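Local coordinates for protein hemolysin (PDB 3HVN) that probably binds cholesterol-containing host membranes, then changes shape and inserts as an oligomeric pore that lyses the cell, at residues Ala64-Arg78 and Glu412-Trp424. The protein carries 1 engineered substitution. Numbering follows the deposited sequence.
Sequences ATTGMLENGRFVVLR and EEVSYNEAGEEVW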
loop_
_atom_site.group_PDB
_atom_site.type_symbol
_atom_site.label_atom_id
_atom_site.label_comp_id
_atom_site.label_asym_id
_atom_site.label_seq_id
_atom_site.Cartn_x
_atom_site.Cartn_y
_atom_site.Cartn_z
ATOM N N ALA A 64 10.812 -1.922 -21.488
ATOM C CA ALA A 64 10.807 -0.472 -21.651
ATOM C C ALA A 64 9.396 0.107 -21.601
ATOM O O ALA A 64 8.440 -0.520 -22.059
ATOM C CB ALA A 64 11.494 -0.085 -22.952
ATOM N N THR A 65 9.276 1.304 -21.035
ATOM C CA THR A 65 7.995 1.997 -20.963
ATOM C C THR A 65 7.421 2.169 -22.362
ATOM O O THR A 65 8.157 2.439 -23.311
ATOM C CB THR A 65 8.146 3.381 -20.308
ATOM O OG1 THR A 65 8.809 4.271 -21.213
ATOM C CG2 THR A 65 8.954 3.276 -19.023
ATOM N N THR A 66 6.108 2.013 -22.494
ATOM C CA THR A 66 5.477 2.081 -23.810
ATOM C C THR A 66 4.214 2.936 -23.823
ATOM O O THR A 66 3.741 3.379 -22.778
ATOM C CB THR A 66 5.137 0.678 -24.350
ATOM O OG1 THR A 66 4.308 -0.013 -23.408
ATOM C CG2 THR A 66 6.408 -0.126 -24.587
ATOM N N GLY A 67 3.678 3.162 -25.018
ATOM C CA GLY A 67 2.461 3.936 -25.181
ATOM C C GLY A 67 1.434 3.201 -26.020
ATOM O O GLY A 67 1.771 2.588 -27.034
ATOM N N MET A 68 0.176 3.264 -25.597
ATOM C CA MET A 68 -0.902 2.568 -26.291
ATOM C C MET A 68 -2.070 3.505 -26.583
ATOM O O MET A 68 -2.202 4.557 -25.961
ATOM C CB MET A 68 -1.387 1.380 -25.458
ATOM C CG MET A 68 -0.368 0.262 -25.312
ATOM S SD MET A 68 -0.332 -0.838 -26.740
ATOM C CE MET A 68 -1.945 -1.606 -26.610
ATOM N N LEU A 69 -2.912 3.118 -27.535
ATOM C CA LEU A 69 -4.120 3.875 -27.843
ATOM C C LEU A 69 -5.361 3.071 -27.478
ATOM O O LEU A 69 -5.551 1.955 -27.961
ATOM C CB LEU A 69 -4.161 4.266 -29.323
ATOM C CG LEU A 69 -3.360 5.500 -29.746
ATOM C CD1 LEU A 69 -1.864 5.254 -29.620
ATOM C CD2 LEU A 69 -3.719 5.906 -31.168
ATOM N N GLU A 70 -6.202 3.642 -26.622
ATOM C CA GLU A 70 -7.409 2.957 -26.172
ATOM C C GLU A 70 -8.613 3.892 -26.104
ATOM O O GLU A 70 -8.651 4.816 -25.290
ATOM C CB GLU A 70 -7.177 2.299 -24.810
ATOM C CG GLU A 70 -6.096 1.227 -24.813
ATOM C CD GLU A 70 -5.948 0.546 -23.467
ATOM O OE1 GLU A 70 -6.772 0.815 -22.569
ATOM O OE2 GLU A 70 -5.007 -0.261 -23.309
ATOM N N ASN A 71 -9.592 3.641 -26.968
ATOM C CA ASN A 71 -10.849 4.386 -26.966
ATOM C C ASN A 71 -10.671 5.899 -26.859
ATOM O O ASN A 71 -11.189 6.528 -25.935
ATOM C CB ASN A 71 -11.760 3.885 -25.843
ATOM C CG ASN A 71 -12.049 2.399 -25.944
ATOM O OD1 ASN A 71 -11.595 1.727 -26.870
ATOM N ND2 ASN A 71 -12.808 1.878 -24.988
ATOM N N GLY A 72 -9.938 6.477 -27.805
ATOM C CA GLY A 72 -9.718 7.912 -27.830
ATOM C C GLY A 72 -8.841 8.396 -26.691
ATOM O O GLY A 72 -8.797 9.591 -26.387
ATOM N N ARG A 73 -8.138 7.461 -26.058
ATOM C CA ARG A 73 -7.250 7.788 -24.950
ATOM C C ARG A 73 -5.848 7.243 -25.197
ATOM O O ARG A 73 -5.663 6.314 -25.983
ATOM C CB ARG A 73 -7.804 7.228 -23.639
ATOM C CG ARG A 73 -9.217 7.682 -23.317
ATOM C CD ARG A 73 -9.716 7.050 -22.028
ATOM N NE ARG A 73 -11.100 7.411 -21.740
ATOM C CZ ARG A 73 -11.775 6.993 -20.674
ATOM N NH1 ARG A 73 -11.193 6.195 -19.790
ATOM N NH2 ARG A 73 -13.033 7.373 -20.491
ATOM N N PHE A 74 -4.863 7.828 -24.524
ATOM C CA PHE A 74 -3.481 7.379 -24.653
ATOM C C PHE A 74 -2.969 6.803 -23.338
ATOM O O PHE A 74 -2.916 7.498 -22.321
ATOM C CB PHE A 74 -2.582 8.526 -25.120
ATOM C CG PHE A 74 -1.191 8.094 -25.489
ATOM C CD1 PHE A 74 -0.978 7.244 -26.561
ATOM C CD2 PHE A 74 -0.096 8.541 -24.769
ATOM C CE1 PHE A 74 0.299 6.843 -26.905
ATOM C CE2 PHE A 74 1.184 8.146 -25.110
ATOM C CZ PHE A 74 1.381 7.295 -26.179
ATOM N N VAL A 75 -2.602 5.526 -23.366
ATOM C CA VAL A 75 -2.114 4.833 -22.181
ATOM C C VAL A 75 -0.590 4.785 -22.145
ATOM O O VAL A 75 0.039 4.058 -22.914
ATOM C CB VAL A 75 -2.663 3.395 -22.102
ATOM C CG1 VAL A 75 -2.004 2.636 -20.961
ATOM C CG2 VAL A 75 -4.175 3.412 -21.939
ATOM N N VAL A 76 -0.005 5.571 -21.247
ATOM C CA VAL A 76 1.436 5.569 -21.041
ATOM C C VAL A 76 1.798 4.585 -19.937
ATOM O O VAL A 76 1.540 4.836 -18.759
ATOM C CB VAL A 76 1.953 6.967 -20.655
ATOM C CG1 VAL A 76 3.438 6.913 -20.328
ATOM C CG2 VAL A 76 1.683 7.960 -21.773
ATOM N N LEU A 77 2.392 3.463 -20.327
ATOM C CA LEU A 77 2.784 2.434 -19.375
ATOM C C LEU A 77 4.267 2.549 -19.031
ATOM O O LEU A 77 5.134 2.341 -19.884
ATOM C CB LEU A 77 2.466 1.043 -19.929
ATOM C CG LEU A 77 2.578 -0.146 -18.969
ATOM C CD1 LEU A 77 1.734 -1.313 -19.457
ATOM C CD2 LEU A 77 4.028 -0.569 -18.778
ATOM N N ARG A 78 4.543 2.886 -17.774
ATOM C CA ARG A 78 5.911 3.013 -17.287
ATOM C C ARG A 78 6.140 2.128 -16.067
ATOM O O ARG A 78 5.611 2.394 -14.989
ATOM C CB ARG A 78 6.222 4.468 -16.927
ATOM C CG ARG A 78 6.072 5.451 -18.074
ATOM C CD ARG A 78 6.490 6.849 -17.645
ATOM N NE ARG A 78 6.280 7.838 -18.698
ATOM C CZ ARG A 78 6.600 9.124 -18.587
ATOM N NH1 ARG A 78 7.150 9.579 -17.469
ATOM N NH2 ARG A 78 6.374 9.956 -19.595
ATOM N N GLU A 412 2.767 18.194 -31.925
ATOM C CA GLU A 412 3.682 17.056 -31.964
ATOM C C GLU A 412 3.142 15.874 -31.164
ATOM O O GLU A 412 2.455 16.057 -30.158
ATOM C CB GLU A 412 5.071 17.460 -31.462
ATOM C CG GLU A 412 5.086 18.077 -30.072
ATOM C CD GLU A 412 6.441 18.655 -29.709
ATOM O OE1 GLU A 412 7.244 18.915 -30.630
ATOM O OE2 GLU A 412 6.703 18.850 -28.504
ATOM N N GLU A 413 3.454 14.663 -31.616
ATOM C CA GLU A 413 2.924 13.455 -30.990
ATOM C C GLU A 413 4.009 12.605 -30.333
ATOM O O GLU A 413 5.107 12.460 -30.866
ATOM C CB GLU A 413 2.148 12.620 -32.012
ATOM C CG GLU A 413 0.963 13.343 -32.630
ATOM C CD GLU A 413 0.203 12.479 -33.618
ATOM O OE1 GLU A 413 0.595 11.308 -33.808
ATOM O OE2 GLU A 413 -0.785 12.970 -34.202
ATOM N N VAL A 414 3.687 12.038 -29.175
ATOM C CA VAL A 414 4.628 11.216 -28.426
ATOM C C VAL A 414 4.745 9.817 -29.018
ATOM O O VAL A 414 3.744 9.127 -29.209
ATOM C CB VAL A 414 4.208 11.082 -26.949
ATOM C CG1 VAL A 414 5.283 10.352 -26.159
ATOM C CG2 VAL A 414 3.933 12.449 -26.347
ATOM N N SER A 415 5.974 9.404 -29.305
ATOM C CA SER A 415 6.233 8.057 -29.793
ATOM C C SER A 415 7.175 7.328 -28.842
ATOM O O SER A 415 8.337 7.710 -28.692
ATOM C CB SER A 415 6.829 8.097 -31.202
ATOM O OG SER A 415 7.039 6.789 -31.704
ATOM N N TYR A 416 6.667 6.284 -28.196
ATOM C CA TYR A 416 7.462 5.515 -27.245
ATOM C C TYR A 416 8.133 4.315 -27.901
ATOM O O TYR A 416 7.637 3.192 -27.819
ATOM C CB TYR A 416 6.601 5.053 -26.067
ATOM C CG TYR A 416 6.335 6.131 -25.043
ATOM C CD1 TYR A 416 7.341 6.571 -24.194
ATOM C CD2 TYR A 416 5.077 6.706 -24.920
ATOM C CE1 TYR A 416 7.104 7.556 -23.255
ATOM C CE2 TYR A 416 4.829 7.690 -23.983
ATOM C CZ TYR A 416 5.847 8.111 -23.153
ATOM O OH TYR A 416 5.606 9.091 -22.219
ATOM N N ASN A 417 9.265 4.561 -28.552
ATOM C CA ASN A 417 10.041 3.489 -29.162
ATOM C C ASN A 417 10.793 2.688 -28.106
ATOM O O ASN A 417 10.521 2.811 -26.911
ATOM C CB ASN A 417 11.019 4.052 -30.194
ATOM C CG ASN A 417 10.315 4.708 -31.365
ATOM O OD1 ASN A 417 9.095 4.618 -31.502
ATOM N ND2 ASN A 417 11.084 5.370 -32.222
ATOM N N GLU A 418 11.742 1.868 -28.549
ATOM C CA GLU A 418 12.526 1.049 -27.632
ATOM C C GLU A 418 13.334 1.912 -26.668
ATOM O O GLU A 418 13.426 3.128 -26.838
ATOM C CB GLU A 418 13.443 0.102 -28.409
ATOM C CG GLU A 418 12.696 -0.910 -29.262
ATOM C CD GLU A 418 13.625 -1.833 -30.024
ATOM O OE1 GLU A 418 14.846 -1.571 -30.036
ATOM O OE2 GLU A 418 13.133 -2.818 -30.613
ATOM N N ALA A 419 13.909 1.273 -25.652
ATOM C CA ALA A 419 14.667 1.971 -24.616
ATOM C C ALA A 419 13.758 2.810 -23.721
ATOM O O ALA A 419 14.220 3.446 -22.773
ATOM C CB ALA A 419 15.763 2.832 -25.234
ATOM N N GLY A 420 12.465 2.806 -24.029
ATOM C CA GLY A 420 11.484 3.529 -23.239
ATOM C C GLY A 420 11.709 5.028 -23.229
ATOM O O GLY A 420 11.317 5.716 -22.288
ATOM N N GLU A 421 12.339 5.536 -24.283
ATOM C CA GLU A 421 12.627 6.962 -24.385
ATOM C C GLU A 421 11.609 7.662 -25.282
ATOM O O GLU A 421 11.235 7.144 -26.335
ATOM C CB GLU A 421 14.046 7.183 -24.911
ATOM C CG GLU A 421 14.525 8.622 -24.831
ATOM C CD GLU A 421 16.014 8.752 -25.085
ATOM O OE1 GLU A 421 16.706 7.713 -25.118
ATOM O OE2 GLU A 421 16.494 9.894 -25.248
ATOM N N GLU A 422 11.164 8.840 -24.856
ATOM C CA GLU A 422 10.159 9.597 -25.597
ATOM C C GLU A 422 10.655 10.022 -26.976
ATOM O O GLU A 422 11.828 10.351 -27.150
ATOM C CB GLU A 422 9.721 10.830 -24.804
ATOM C CG GLU A 422 8.890 10.519 -23.572
ATOM C CD GLU A 422 8.347 11.770 -22.909
ATOM O OE1 GLU A 422 8.861 12.870 -23.201
ATOM O OE2 GLU A 422 7.408 11.653 -22.094
ATOM N N VAL A 423 9.751 10.013 -27.950
ATOM C CA VAL A 423 10.075 10.456 -29.300
ATOM C C VAL A 423 8.983 11.371 -29.845
ATOM O O VAL A 423 8.028 10.909 -30.470
ATOM C CB VAL A 423 10.259 9.264 -30.261
ATOM C CG1 VAL A 423 10.614 9.756 -31.658
ATOM C CG2 VAL A 423 11.330 8.318 -29.739
ATOM N N TRP A 424 9.121 12.671 -29.597
ATOM C CA TRP A 424 8.161 13.643 -30.109
ATOM C C TRP A 424 8.301 13.835 -31.616
ATOM O O TRP A 424 9.356 14.232 -32.109
ATOM C CB TRP A 424 8.289 14.987 -29.383
ATOM C CG TRP A 424 7.329 15.144 -28.239
ATOM C CD1 TRP A 424 6.057 14.654 -28.166
ATOM C CD2 TRP A 424 7.551 15.864 -27.020
ATOM N NE1 TRP A 424 5.479 15.011 -26.972
ATOM C CE2 TRP A 424 6.375 15.755 -26.251
ATOM C CE3 TRP A 424 8.631 16.586 -26.502
ATOM C CZ2 TRP A 424 6.249 16.339 -24.992
ATOM C CZ3 TRP A 424 8.504 17.165 -25.251
ATOM C CH2 TRP A 424 7.322 17.038 -24.511
#
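Tyr-416 lies against the hairpin 66-78 and meets it with both ring and hydroxyl. Its CB rests 3.6 Å from Gly-67 N, and CD2 passes close to Gly-67 CA; glycine, having no side chain, lets the ring lie directly on the backbone beside Phe-74. At the ring edge, CE2 of Tyr-416 lies 3.8 Å from CE2 of Phe-74, while Val-76 offers two methyls, CG1 near OH and CG2 near CE2. Tyrosine suits the place: its ring is apolar where it meets these two, and its hydroxyl can accept a bond at the far end. Arg-78 NH2 donates to Tyr-416 OH at 2.9 Å, nearly straight (165°) and in the guanidinium plane, which is turned 70° from the ring. The same NH2 forms a salt bridge to Glu-422 OE2 (3.2 Å); with CG anti to the carbonyl carbon (chi1 -59°) and the chain extended to NE, the long arginine reaches both oxygens. In this elongated cytolysin the contact joins the hairpin to the end of the four-stranded sheet in the C-terminal beta sandwich. Farther along, Thr-65 OG1 bonds weakly to Gly-420 O, where positive phi favours glycine. Antiparallel backbone bonds tie Phe-74, Val-76 and Arg-78 to His-390, Thr-388 and Thr-386 of strand 376-401.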